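Local coordinates for origin recognition complex subunit 2 ORC2 (Aeropyrum pernix, PDB 1W5S), which binds ATP and DNA and takes part in the regulation of archaeal DNA replication, combining an AAA+ ATPase domain with a winged-helix domain, at residues I308-I313 against H356-H361; H301-L306 against L365-A370; M325-A330 against L383-P388; S149-P154 against E197-V202. All coordinates share one frame; numbering follows the deposited sequence.

Contact 1: residues I308-I313 against H356-H361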
loop_
_atom_site.group_PDB
_atom_site.type_symbol
_atom_site.label_atom_id
_atom_site.label_comp_id
_atom_site.label_asym_id
_atom_site.label_seq_id
_atom_site.Cartn_x
_atom_site.Cartn_y
_atom_site.Cartn_z
ATOM N N ILE A 308 0.999 6.084 -24.992
ATOM C CA ILE A 308 1.105 4.895 -25.849
ATOM C C ILE A 308 2.561 4.589 -26.221
ATOM O O ILE A 308 2.951 3.427 -26.271
ATOM C CB ILE A 308 0.209 4.941 -27.166
ATOM C CG1 ILE A 308 -0.406 6.331 -27.460
ATOM C CG2 ILE A 308 -0.906 3.888 -27.102
ATOM C CD1 ILE A 308 0.384 7.151 -28.462
ATOM N N HIS A 309 3.356 5.632 -26.452
ATOM C CA HIS A 309 4.772 5.474 -26.800
ATOM C C HIS A 309 5.581 4.883 -25.646
ATOM O O HIS A 309 6.409 3.993 -25.874
ATOM C CB HIS A 309 5.360 6.812 -27.279
ATOM C CG HIS A 309 4.677 7.344 -28.501
ATOM N ND1 HIS A 309 5.080 7.019 -29.780
ATOM C CD2 HIS A 309 3.576 8.123 -28.639
ATOM C CE1 HIS A 309 4.274 7.598 -30.653
ATOM N NE2 HIS A 309 3.349 8.268 -29.987
ATOM N N GLU A 310 5.321 5.374 -24.428
ATOM C CA GLU A 310 5.884 4.797 -23.192
ATOM C C GLU A 310 5.320 3.384 -22.915
ATOM O O GLU A 310 6.084 2.475 -22.570
ATOM C CB GLU A 310 5.643 5.729 -21.982
ATOM C CG GLU A 310 6.671 6.864 -21.851
ATOM C CD GLU A 310 6.114 8.182 -21.257
ATOM O OE1 GLU A 310 4.885 8.299 -21.000
ATOM O OE2 GLU A 310 6.932 9.115 -21.052
ATOM N N LEU A 311 3.997 3.215 -23.067
ATOM C CA LEU A 311 3.351 1.899 -22.952
ATOM C C LEU A 311 3.920 0.936 -23.992
ATOM O O LEU A 311 4.374 -0.152 -23.653
ATOM C CB LEU A 311 1.824 1.978 -23.144
ATOM C CG LEU A 311 0.820 2.128 -21.976
ATOM C CD1 LEU A 311 1.150 1.294 -20.729
ATOM C CD2 LEU A 311 0.657 3.589 -21.603
ATOM N N ILE A 312 3.881 1.343 -25.258
ATOM C CA ILE A 312 4.417 0.536 -26.363
ATOM C C ILE A 312 5.885 0.172 -26.112
ATOM O O ILE A 312 6.282 -0.991 -26.293
ATOM C CB ILE A 312 4.238 1.256 -27.753
ATOM C CG1 ILE A 312 2.774 1.150 -28.222
ATOM C CG2 ILE A 312 5.151 0.652 -28.827
ATOM C CD1 ILE A 312 2.341 2.222 -29.207
ATOM N N ILE A 313 6.681 1.160 -25.684
ATOM C CA ILE A 313 8.112 0.938 -25.406
ATOM C C ILE A 313 8.333 -0.018 -24.228
ATOM O O ILE A 313 9.072 -1.000 -24.358
ATOM C CB ILE A 313 8.879 2.274 -25.216
ATOM C CG1 ILE A 313 9.111 2.903 -26.592
ATOM C CG2 ILE A 313 10.226 2.054 -24.492
ATOM C CD1 ILE A 313 9.485 4.386 -26.601
ATOM N N HIS A 356 14.425 8.683 -25.915
ATOM C CA HIS A 356 15.318 8.610 -24.749
ATOM C C HIS A 356 14.800 9.395 -23.550
ATOM O O HIS A 356 15.194 9.136 -22.413
ATOM C CB HIS A 356 16.765 8.987 -25.109
ATOM C CG HIS A 356 17.575 7.808 -25.562
ATOM N ND1 HIS A 356 18.211 7.755 -26.784
ATOM C CD2 HIS A 356 17.804 6.609 -24.970
ATOM C CE1 HIS A 356 18.821 6.588 -26.913
ATOM N NE2 HIS A 356 18.587 5.872 -25.826
ATOM N N ILE A 357 13.897 10.330 -23.817
ATOM C CA ILE A 357 13.134 10.985 -22.779
ATOM C C ILE A 357 12.088 9.992 -22.224
ATOM O O ILE A 357 11.946 9.881 -21.013
ATOM C CB ILE A 357 12.567 12.363 -23.303
ATOM C CG1 ILE A 357 13.670 13.429 -23.177
ATOM C CG2 ILE A 357 11.330 12.834 -22.536
ATOM C CD1 ILE A 357 13.524 14.605 -24.087
ATOM N N TYR A 358 11.395 9.237 -23.078
ATOM C CA TYR A 358 10.479 8.202 -22.563
ATOM C C TYR A 358 11.258 7.230 -21.654
ATOM O O TYR A 358 10.826 6.919 -20.529
ATOM C CB TYR A 358 9.766 7.424 -23.691
ATOM C CG TYR A 358 8.940 8.274 -24.645
ATOM C CD1 TYR A 358 8.916 8.002 -26.016
ATOM C CD2 TYR A 358 8.192 9.361 -24.186
ATOM C CE1 TYR A 358 8.171 8.784 -26.899
ATOM C CE2 TYR A 358 7.446 10.148 -25.066
ATOM C CZ TYR A 358 7.441 9.857 -26.418
ATOM O OH TYR A 358 6.697 10.642 -27.276
ATOM N N LEU A 359 12.418 6.782 -22.149
ATOM C CA LEU A 359 13.290 5.851 -21.414
ATOM C C LEU A 359 13.781 6.401 -20.056
ATOM O O LEU A 359 13.931 5.628 -19.104
ATOM C CB LEU A 359 14.481 5.410 -22.287
ATOM C CG LEU A 359 14.154 4.387 -23.382
ATOM C CD1 LEU A 359 15.204 4.426 -24.486
ATOM C CD2 LEU A 359 14.020 2.971 -22.805
ATOM N N LYS A 360 14.032 7.710 -19.973
ATOM C CA LYS A 360 14.362 8.346 -18.689
ATOM C C LYS A 360 13.145 8.374 -17.739
ATOM O O LYS A 360 13.284 8.236 -16.524
ATOM C CB LYS A 360 14.902 9.776 -18.883
ATOM C CG LYS A 360 16.061 9.908 -19.874
ATOM C CD LYS A 360 17.146 10.871 -19.401
ATOM C CE LYS A 360 18.079 10.218 -18.375
ATOM N NZ LYS A 360 18.982 9.220 -19.025
ATOM N N HIS A 361 11.959 8.560 -18.306
ATOM C CA HIS A 361 10.724 8.665 -17.528
ATOM C C HIS A 361 10.322 7.338 -16.833
ATOM O O HIS A 361 9.850 7.338 -15.672
ATOM C CB HIS A 361 9.579 9.170 -18.424
ATOM C CG HIS A 361 8.377 9.625 -17.660
ATOM N ND1 HIS A 361 7.098 9.220 -17.978
ATOM C CD2 HIS A 361 8.261 10.431 -16.577
ATOM C CE1 HIS A 361 6.244 9.770 -17.130
ATOM N NE2 HIS A 361 6.925 10.508 -16.270
#
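Glu310 and Tyr358 come closest along the two backbones, with their CA atoms 5.8 Å apart. Here the start of helix 308-322 crosses helix 352-364. The axes of the two short segments pass 9.9 Å from each other at a signed angle of -73°. Tyr358 carries most of the packing. Its CG is anti to the carbonyl carbon, which sends the ring out to the first helix. Three partners come obliquely from the same side of the ring plane. Tyr358 CE1 lies 3.5 Å from His309 CB, and Tyr358 CD1 lies 3.7 Å from Ile313 CD1. Glu310 OE2 is 3.4 Å from Tyr358 CD2. The Glu310 carboxylate stands steeply to the tyrosine ring. The rings of His309 and Tyr358 are near parallel, with planes 18° apart, but they are slid so far that they barely overlap. His309 is fixed from elsewhere, since its ND1 bonds to Tyr337 OH of helix 330-345. A polar link lies at the exposed end of the contact. His361 ND1 gives a weak, strongly bent bond to Glu310 OE2, 3.1 Å long. The His361 CG is anti to its backbone N (chi1 -166°), and this swings the ring to the carboxylate. The other oxygen, Glu310 OE1, accepts the backbone N-H of Ser307, and Ser307 is the firmer of the two holds. Ile313 CG2 also reaches Leu359 CD2. This is the packing of the first and third helices of a winged-helix domain, and helix 352-364 is in the position that the recognition helix takes in such domains, consistent with DNA binding.

Contact 2: residues H301-L306 against L365-A370; sequences HELEAL and LGLVDA
The carboxylate of Glu302 is the flat group that reaches across, and it comes to a methyl of Leu365 rather than to another flat group. Its OE2 lies so near Leu365 CD2 in the model that this spacing is doubtful. A sounder touch is Glu302 CB on the same methyl, Leu365 CD2, at 3.7 Å. The acid has a stronger partner elsewhere: OE2 forms a salt bridge with Arg190 NH1, and the same nitrogen reaches Leu365 O in a weak hydrogen bond. The rest of the contact is four leucines. Leu306 and Leu365 run past each other in opposite directions, with Leu306 CD2 3.8 Å from Leu365 CD1. One methyl of Leu367 touches two partners. Leu367 CD2 lies 3.7 Å from Leu303 CG and 4.2 Å from Leu306 CD1. Leu303 and Leu306 also rest on Leu311, and Leu303 and Leu367 on Leu314, so the cluster continues into helix 308-322. Gly366 sets the turn between the two leucines of the second segment. Its positive phi of 62° belongs to a Schellman motif that closes helix 352-364 and leads into strand 368-371. Thus the lead-in to the first helix of the winged-helix domain packs on the junction of its third helix and wing. Arg190 comes from the ATPase part, which places this hydrophobic corner at the boundary between the two domains.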
loop_
_atom_site.group_PDB
_atom_site.type_symbol
_atom_site.label_atom_id
_atom_site.label_comp_id
_atom_site.label_asym_id
_atom_site.label_seq_id
_atom_site.Cartn_x
_atom_site.Cartn_y
_atom_site.Cartn_z
ATOM N N HIS A 301 -2.009 2.695 -12.919
ATOM C CA HIS A 301 -1.990 3.792 -11.949
ATOM C C HIS A 301 -0.887 4.740 -12.461
ATOM O O HIS A 301 -1.181 5.779 -13.058
ATOM C CB HIS A 301 -1.672 3.194 -10.568
ATOM C CG HIS A 301 -1.576 4.178 -9.438
ATOM N ND1 HIS A 301 -1.579 3.773 -8.117
ATOM C CD2 HIS A 301 -1.488 5.532 -9.414
ATOM C CE1 HIS A 301 -1.489 4.830 -7.330
ATOM N NE2 HIS A 301 -1.433 5.911 -8.092
ATOM N N GLU A 302 0.374 4.338 -12.279
ATOM C CA GLU A 302 1.521 5.021 -12.889
ATOM C C GLU A 302 1.877 4.386 -14.264
ATOM O O GLU A 302 2.864 4.751 -14.904
ATOM C CB GLU A 302 2.712 5.051 -11.911
ATOM C CG GLU A 302 2.634 6.223 -10.904
ATOM C CD GLU A 302 3.627 6.113 -9.751
ATOM O OE1 GLU A 302 3.219 6.313 -8.580
ATOM O OE2 GLU A 302 4.816 5.834 -10.014
ATOM N N LEU A 303 1.055 3.428 -14.688
ATOM C CA LEU A 303 0.987 2.971 -16.077
ATOM C C LEU A 303 -0.171 3.629 -16.836
ATOM O O LEU A 303 -0.138 3.733 -18.064
ATOM C CB LEU A 303 0.794 1.460 -16.102
ATOM C CG LEU A 303 2.093 0.666 -16.128
ATOM C CD1 LEU A 303 1.955 -0.694 -15.440
ATOM C CD2 LEU A 303 2.542 0.518 -17.570
ATOM N N GLU A 304 -1.182 4.078 -16.090
ATOM C CA GLU A 304 -2.434 4.583 -16.657
ATOM C C GLU A 304 -2.300 6.019 -17.212
ATOM O O GLU A 304 -3.158 6.474 -17.981
ATOM C CB GLU A 304 -3.544 4.514 -15.593
ATOM C CG GLU A 304 -4.855 3.908 -16.076
ATOM C CD GLU A 304 -5.710 3.367 -14.933
ATOM O OE1 GLU A 304 -6.288 4.170 -14.165
ATOM O OE2 GLU A 304 -5.823 2.130 -14.808
ATOM N N ALA A 305 -1.227 6.718 -16.821
ATOM C CA ALA A 305 -0.931 8.083 -17.299
ATOM C C ALA A 305 0.081 8.100 -18.460
ATOM O O ALA A 305 0.204 9.106 -19.173
ATOM C CB ALA A 305 -0.423 8.964 -16.126
ATOM N N LEU A 306 0.801 6.996 -18.649
ATOM C CA LEU A 306 1.835 6.929 -19.688
ATOM C C LEU A 306 1.266 7.156 -21.096
ATOM O O LEU A 306 0.078 6.950 -21.336
ATOM C CB LEU A 306 2.579 5.581 -19.643
ATOM C CG LEU A 306 3.491 5.279 -18.446
ATOM C CD1 LEU A 306 3.979 3.839 -18.547
ATOM C CD2 LEU A 306 4.675 6.252 -18.331
ATOM N N LEU A 365 10.587 6.127 -12.836
ATOM C CA LEU A 365 9.399 5.437 -12.364
ATOM C C LEU A 365 9.644 4.063 -11.684
ATOM O O LEU A 365 8.709 3.481 -11.128
ATOM C CB LEU A 365 8.432 5.253 -13.549
ATOM C CG LEU A 365 7.211 6.178 -13.629
ATOM C CD1 LEU A 365 6.493 6.028 -14.973
ATOM C CD2 LEU A 365 6.269 5.873 -12.489
ATOM N N GLY A 366 10.864 3.529 -11.738
ATOM C CA GLY A 366 11.122 2.164 -11.254
ATOM C C GLY A 366 10.361 1.066 -12.010
ATOM O O GLY A 366 10.335 -0.093 -11.581
ATOM N N LEU A 367 9.717 1.450 -13.115
ATOM C CA LEU A 367 9.170 0.511 -14.097
ATOM C C LEU A 367 10.272 -0.072 -15.011
ATOM O O LEU A 367 10.129 -1.184 -15.529
ATOM C CB LEU A 367 8.089 1.187 -14.955
ATOM C CG LEU A 367 6.654 1.128 -14.425
ATOM C CD1 LEU A 367 6.437 2.066 -13.259
ATOM C CD2 LEU A 367 5.668 1.447 -15.535
ATOM N N VAL A 368 11.354 0.682 -15.203
ATOM C CA VAL A 368 12.538 0.204 -15.934
ATOM C C VAL A 368 13.793 0.623 -15.162
ATOM O O VAL A 368 13.822 1.691 -14.547
ATOM C CB VAL A 368 12.584 0.742 -17.419
ATOM C CG1 VAL A 368 13.540 1.946 -17.587
ATOM C CG2 VAL A 368 12.965 -0.379 -18.404
ATOM N N ASP A 369 14.816 -0.226 -15.171
ATOM C CA ASP A 369 16.103 0.135 -14.578
ATOM C C ASP A 369 17.140 0.388 -15.686
ATOM O O ASP A 369 17.102 -0.228 -16.760
ATOM C CB ASP A 369 16.567 -0.946 -13.583
ATOM C CG ASP A 369 15.650 -1.053 -12.347
ATOM O OD1 ASP A 369 15.435 -0.026 -11.657
ATOM O OD2 ASP A 369 15.162 -2.165 -12.064
ATOM N N ALA A 370 18.031 1.336 -15.429
ATOM C CA ALA A 370 19.111 1.671 -16.349
ATOM C C ALA A 370 20.438 1.010 -15.909
ATOM O O ALA A 370 20.620 0.650 -14.732
ATOM C CB ALA A 370 19.274 3.199 -16.422
#

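Contact 3: residues M325-A330 against L383-P388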
loop_
_atom_site.group_PDB
_atom_site.type_symbol
_atom_site.label_atom_id
_atom_site.label_comp_id
_atom_site.label_asym_id
_atom_site.label_seq_id
_atom_site.Cartn_x
_atom_site.Cartn_y
_atom_site.Cartn_z
ATOM N N MET A 325 16.390 -12.406 -22.688
ATOM C CA MET A 325 17.196 -11.186 -22.487
ATOM C C MET A 325 17.062 -10.547 -21.092
ATOM O O MET A 325 15.960 -10.179 -20.672
ATOM C CB MET A 325 16.846 -10.125 -23.550
ATOM C CG MET A 325 18.040 -9.322 -24.075
ATOM S SD MET A 325 17.671 -8.246 -25.508
ATOM C CE MET A 325 17.169 -9.457 -26.753
ATOM N N GLU A 326 18.190 -10.437 -20.384
ATOM C CA GLU A 326 18.305 -9.585 -19.206
ATOM C C GLU A 326 19.223 -8.441 -19.612
ATOM O O GLU A 326 20.449 -8.610 -19.687
ATOM C CB GLU A 326 18.855 -10.361 -18.001
ATOM C CG GLU A 326 17.820 -10.608 -16.861
ATOM C CD GLU A 326 17.693 -9.419 -15.892
ATOM O OE1 GLU A 326 18.732 -8.749 -15.611
ATOM O OE2 GLU A 326 16.554 -9.173 -15.409
ATOM N N TRP A 327 18.605 -7.303 -19.925
ATOM C CA TRP A 327 19.264 -6.090 -20.454
ATOM C C TRP A 327 19.229 -6.027 -21.981
ATOM O O TRP A 327 19.874 -6.816 -22.665
ATOM C CB TRP A 327 20.686 -5.794 -19.882
ATOM C CG TRP A 327 20.596 -4.983 -18.571
ATOM C CD1 TRP A 327 20.004 -3.761 -18.402
ATOM C CD2 TRP A 327 21.072 -5.367 -17.272
ATOM N NE1 TRP A 327 20.085 -3.359 -17.098
ATOM C CE2 TRP A 327 20.738 -4.321 -16.379
ATOM C CE3 TRP A 327 21.750 -6.487 -16.780
ATOM C CZ2 TRP A 327 21.052 -4.360 -15.032
ATOM C CZ3 TRP A 327 22.074 -6.523 -15.422
ATOM C CH2 TRP A 327 21.725 -5.461 -14.569
ATOM N N ILE A 328 18.428 -5.087 -22.491
ATOM C CA ILE A 328 18.431 -4.714 -23.903
ATOM C C ILE A 328 19.245 -3.421 -24.067
ATOM O O ILE A 328 19.232 -2.554 -23.195
ATOM C CB ILE A 328 16.980 -4.561 -24.471
ATOM C CG1 ILE A 328 17.009 -4.449 -26.005
ATOM C CG2 ILE A 328 16.226 -3.360 -23.822
ATOM C CD1 ILE A 328 15.660 -4.604 -26.674
ATOM N N ASN A 329 19.977 -3.319 -25.168
ATOM C CA ASN A 329 20.626 -2.056 -25.540
ATOM C C ASN A 329 19.651 -1.077 -26.201
ATOM O O ASN A 329 18.529 -1.433 -26.555
ATOM C CB ASN A 329 21.851 -2.292 -26.441
ATOM C CG ASN A 329 21.504 -3.030 -27.695
ATOM O OD1 ASN A 329 20.869 -4.069 -27.633
ATOM N ND2 ASN A 329 21.905 -2.499 -28.840
ATOM N N ALA A 330 20.093 0.164 -26.355
ATOM C CA ALA A 330 19.211 1.245 -26.802
ATOM C C ALA A 330 18.857 1.135 -28.300
ATOM O O ALA A 330 17.674 1.035 -28.637
ATOM C CB ALA A 330 19.808 2.627 -26.438
ATOM N N LEU A 383 21.925 0.671 -20.825
ATOM C CA LEU A 383 21.263 -0.662 -20.875
ATOM C C LEU A 383 19.988 -0.748 -20.024
ATOM O O LEU A 383 19.937 -0.198 -18.916
ATOM C CB LEU A 383 22.229 -1.766 -20.412
ATOM C CG LEU A 383 23.425 -2.089 -21.312
ATOM C CD1 LEU A 383 24.380 -3.018 -20.576
ATOM C CD2 LEU A 383 22.964 -2.694 -22.657
ATOM N N PHE A 384 18.985 -1.458 -20.540
ATOM C CA PHE A 384 17.647 -1.479 -19.943
ATOM C C PHE A 384 17.066 -2.905 -19.819
ATOM O O PHE A 384 17.169 -3.731 -20.732
ATOM C CB PHE A 384 16.672 -0.620 -20.763
ATOM C CG PHE A 384 17.123 0.814 -20.977
ATOM C CD1 PHE A 384 17.727 1.200 -22.177
ATOM C CD2 PHE A 384 16.907 1.785 -19.996
ATOM C CE1 PHE A 384 18.126 2.514 -22.389
ATOM C CE2 PHE A 384 17.315 3.115 -20.200
ATOM C CZ PHE A 384 17.915 3.477 -21.399
ATOM N N ARG A 385 16.469 -3.183 -18.669
ATOM C CA ARG A 385 15.689 -4.405 -18.466
ATOM C C ARG A 385 14.418 -3.996 -17.725
ATOM O O ARG A 385 14.361 -2.911 -17.135
ATOM C CB ARG A 385 16.474 -5.468 -17.667
ATOM C CG ARG A 385 17.165 -4.914 -16.416
ATOM C CD ARG A 385 16.980 -5.773 -15.186
ATOM N NE ARG A 385 17.002 -4.951 -13.974
ATOM C CZ ARG A 385 17.773 -5.152 -12.905
ATOM N NH1 ARG A 385 18.623 -6.182 -12.835
ATOM N NH2 ARG A 385 17.676 -4.308 -11.885
ATOM N N LEU A 386 13.410 -4.860 -17.769
ATOM C CA LEU A 386 12.148 -4.623 -17.060
ATOM C C LEU A 386 12.437 -4.608 -15.563
ATOM O O LEU A 386 13.239 -5.397 -15.082
ATOM C CB LEU A 386 11.114 -5.717 -17.406
ATOM C CG LEU A 386 9.650 -5.476 -16.999
ATOM C CD1 LEU A 386 9.084 -4.255 -17.707
ATOM C CD2 LEU A 386 8.777 -6.716 -17.253
ATOM N N ALA A 387 11.814 -3.694 -14.828
ATOM C CA ALA A 387 12.011 -3.661 -13.378
ATOM C C ALA A 387 11.678 -5.038 -12.789
ATOM O O ALA A 387 10.552 -5.514 -12.968
ATOM C CB ALA A 387 11.164 -2.585 -12.726
ATOM N N PRO A 388 12.667 -5.691 -12.131
ATOM C CA PRO A 388 12.596 -7.007 -11.503
ATOM C C PRO A 388 11.249 -7.434 -10.886
ATOM O O PRO A 388 10.882 -8.609 -10.932
ATOM C CB PRO A 388 13.635 -6.888 -10.385
ATOM C CG PRO A 388 14.475 -5.710 -10.709
ATOM C CD PRO A 388 14.026 -5.155 -11.983
#
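Ile328 and Phe384 form a single antiparallel bridge, a hydrogen-bonded pair. In a winged-helix domain this is where the short extended piece between the first two helices joins the wing hairpin. Ile328 N donates to Phe384 O at 2.6 Å, and Phe384 N returns a bond to Ile328 O at 2.9 Å. Trp327 CA also brings its hydrogen to Phe384 O. Beside the bridge, Trp327 lies along Arg385, pointing the same way. The Arg385 CG methylene sits over the five-membered ring, 3.6 Å from its centroid, in a CH-pi contact. Further out, the guanidinium runs nearly parallel to the indole, with planes 17° apart. Trp327 CZ2 lies over one guanidinium face and Pro388 CG over the opposite one, both toward the rim. Glu326 OE1 approaches the guanidinium edge, but its salt bridge to Arg385 NH1 is long at 3.8 Å. Leu383 CB packs on Trp327 CD1 at 3.6 Å, while Lys371 makes a cation-pi contact with the indole. On the inner side, the Phe384 ring meets Ala330 CB at its edge and rests on Val368 and Leu359. Asn329, at the N-cap of helix 330-345, leads the chain from the bridge into that helix. The indole nitrogen is left unsatisfied: Trp327 NE1 is buried with no polar partner in the model, and its nearest neighbour across the contact is the carbon Arg385 CG, 3.4 Å away.

Contact 4: residues S149-P154 against E197-V202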
loop_
_atom_site.group_PDB
_atom_site.type_symbol
_atom_site.label_atom_id
_atom_site.label_comp_id
_atom_site.label_asym_id
_atom_site.label_seq_id
_atom_site.Cartn_x
_atom_site.Cartn_y
_atom_site.Cartn_z
ATOM N N SER A 149 6.564 7.817 0.376
ATOM C CA SER A 149 6.598 9.221 0.192
ATOM C C SER A 149 7.242 9.872 1.409
ATOM O O SER A 149 7.248 11.074 1.459
ATOM C CB SER A 149 5.193 9.781 -0.052
ATOM O OG SER A 149 4.720 10.436 1.121
ATOM N N MET A 150 7.754 9.100 2.390
ATOM C CA MET A 150 8.760 9.590 3.388
ATOM C C MET A 150 10.191 9.367 2.881
ATOM O O MET A 150 11.128 10.058 3.294
ATOM C CB MET A 150 8.667 8.854 4.717
ATOM C CG MET A 150 7.744 9.441 5.710
ATOM S SD MET A 150 7.667 8.391 7.212
ATOM C CE MET A 150 6.008 8.675 7.801
ATOM N N LEU A 151 10.386 8.340 2.068
ATOM C CA LEU A 151 11.729 8.074 1.572
ATOM C C LEU A 151 12.257 9.090 0.542
ATOM O O LEU A 151 13.481 9.264 0.419
ATOM C CB LEU A 151 11.819 6.644 1.028
ATOM C CG LEU A 151 11.756 5.687 2.227
ATOM C CD1 LEU A 151 11.133 4.400 1.806
ATOM C CD2 LEU A 151 13.104 5.499 2.851
ATOM N N SER A 152 11.335 9.751 -0.169
ATOM C CA SER A 152 11.656 10.643 -1.275
ATOM C C SER A 152 11.544 12.110 -0.881
ATOM O O SER A 152 12.378 12.917 -1.275
ATOM C CB SER A 152 10.776 10.324 -2.503
ATOM O OG SER A 152 9.431 10.053 -2.155
ATOM N N SER A 153 10.523 12.454 -0.105
ATOM C CA SER A 153 10.465 13.743 0.640
ATOM C C SER A 153 11.844 14.320 0.963
ATOM O O SER A 153 12.602 13.694 1.683
ATOM C CB SER A 153 9.697 13.541 1.959
ATOM O OG SER A 153 9.578 14.763 2.679
ATOM N N PRO A 154 12.192 15.496 0.407
ATOM C CA PRO A 154 13.493 16.084 0.741
ATOM C C PRO A 154 13.393 16.883 2.037
ATOM O O PRO A 154 14.376 17.430 2.526
ATOM C CB PRO A 154 13.772 16.991 -0.453
ATOM C CG PRO A 154 12.431 17.440 -0.882
ATOM C CD PRO A 154 11.466 16.325 -0.579
ATOM N N GLU A 197 18.953 2.614 -0.564
ATOM C CA GLU A 197 19.689 3.843 -0.965
ATOM C C GLU A 197 19.852 4.769 0.243
ATOM O O GLU A 197 20.950 5.192 0.581
ATOM C CB GLU A 197 18.980 4.628 -2.102
ATOM C CG GLU A 197 19.210 4.146 -3.529
ATOM C CD GLU A 197 18.395 4.957 -4.594
ATOM O OE1 GLU A 197 18.742 6.156 -4.834
ATOM O OE2 GLU A 197 17.428 4.392 -5.204
ATOM N N LYS A 198 18.750 5.060 0.911
ATOM C CA LYS A 198 18.738 6.098 1.950
ATOM C C LYS A 198 19.124 5.567 3.319
ATOM O O LYS A 198 19.910 6.178 4.033
ATOM C CB LYS A 198 17.336 6.707 2.029
ATOM C CG LYS A 198 17.275 8.188 2.282
ATOM C CD LYS A 198 16.915 9.014 1.001
ATOM C CE LYS A 198 16.255 10.400 1.383
ATOM N NZ LYS A 198 15.094 10.246 2.353
ATOM N N ILE A 199 18.545 4.448 3.717
ATOM C CA ILE A 199 18.771 3.955 5.053
ATOM C C ILE A 199 19.057 2.455 5.068
ATOM O O ILE A 199 18.316 1.680 5.669
ATOM C CB ILE A 199 17.573 4.288 5.983
ATOM C CG1 ILE A 199 16.253 3.978 5.299
ATOM C CG2 ILE A 199 17.587 5.769 6.373
ATOM C CD1 ILE A 199 15.112 4.011 6.235
ATOM N N PRO A 200 20.173 2.046 4.448
ATOM C CA PRO A 200 20.431 0.614 4.349
ATOM C C PRO A 200 20.632 -0.042 5.711
ATOM O O PRO A 200 20.379 -1.221 5.841
ATOM C CB PRO A 200 21.703 0.552 3.534
ATOM C CG PRO A 200 22.404 1.869 3.817
ATOM C CD PRO A 200 21.272 2.837 3.861
ATOM N N GLN A 201 21.058 0.714 6.717
ATOM C CA GLN A 201 21.295 0.158 8.040
ATOM C C GLN A 201 19.960 -0.281 8.707
ATOM O O GLN A 201 19.949 -1.156 9.582
ATOM C CB GLN A 201 22.101 1.157 8.916
ATOM C CG GLN A 201 23.665 1.078 8.763
ATOM C CD GLN A 201 24.438 2.405 9.149
ATOM O OE1 GLN A 201 24.958 2.565 10.276
ATOM N NE2 GLN A 201 24.535 3.331 8.182
ATOM N N VAL A 202 18.826 0.304 8.308
ATOM C CA VAL A 202 17.574 -0.212 8.797
ATOM C C VAL A 202 17.026 -1.295 7.882
ATOM O O VAL A 202 16.477 -2.288 8.353
ATOM C CB VAL A 202 16.494 0.860 9.038
ATOM C CG1 VAL A 202 17.104 2.119 9.684
ATOM C CG2 VAL A 202 15.716 1.165 7.740
#
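Leu151 meets both Lys198 and Ile199, with its backbone oxygen on one and its side chain on the other. The inner part is apolar. Leu151 CD2 lies 4.2 Å from Ile199 CD1, a modest touch in itself. Both residues are buried because other helices close round them. Leu151 also packs on Tyr194 and Met195 of helix 190-198, and Ile199 on Leu161 and Tyr162 of helix 158-165. The outer part is a single long side chain. Lys198 is partly exposed and reaches across to the backbone of 149-154. Its chain bends at chi2 (104°) and again at chi4, and these bends bring the ammonium round to the carbonyl. NZ of Lys198 donates to Leu151 O at 2.7 Å. The approach is from above the carbonyl plane, 48° out of it, and not along a lone pair. The carbon next to the nitrogen follows closely, with Lys198 CE 3.1 Å from Leu151 O. Met150 O and Ser153 O lie farther off, at 4.1 Å and 4.3 Å from Lys198 NZ. In the AAA+ fold this joins helix 148-151 and its loop, after strand 139-145, to the end of the helix that follows strand 180-186. The two strands are neighbours in the parallel sheet. A positive charge bonded to Leu151 O would probably polarise that peptide group, and the short bond ties the lysine to the main chain of 149-154.

Contact 4 comes first along the chain and lies in the AAA+ ATPase part. Contacts 1, 2 and 3 follow within the winged-helix domain. Contact 1 is nested inside the loop closed by contact 2, and contact 3 alternates with both. The centres of contacts 1 and 2 are about 9 Å apart, and Leu311 joins the two. Contact 3 is centred about 14 Å from each. Its strand 383-386 pairs with strand 368-371 of contact 2, and Phe384 meets Leu359 of contact 1. Helix and wing packing thus form one continuous unit. Contact 4 touches none of them. Its centre is about 20 Å from that of contact 2, the nearest, which faces the ATPase part.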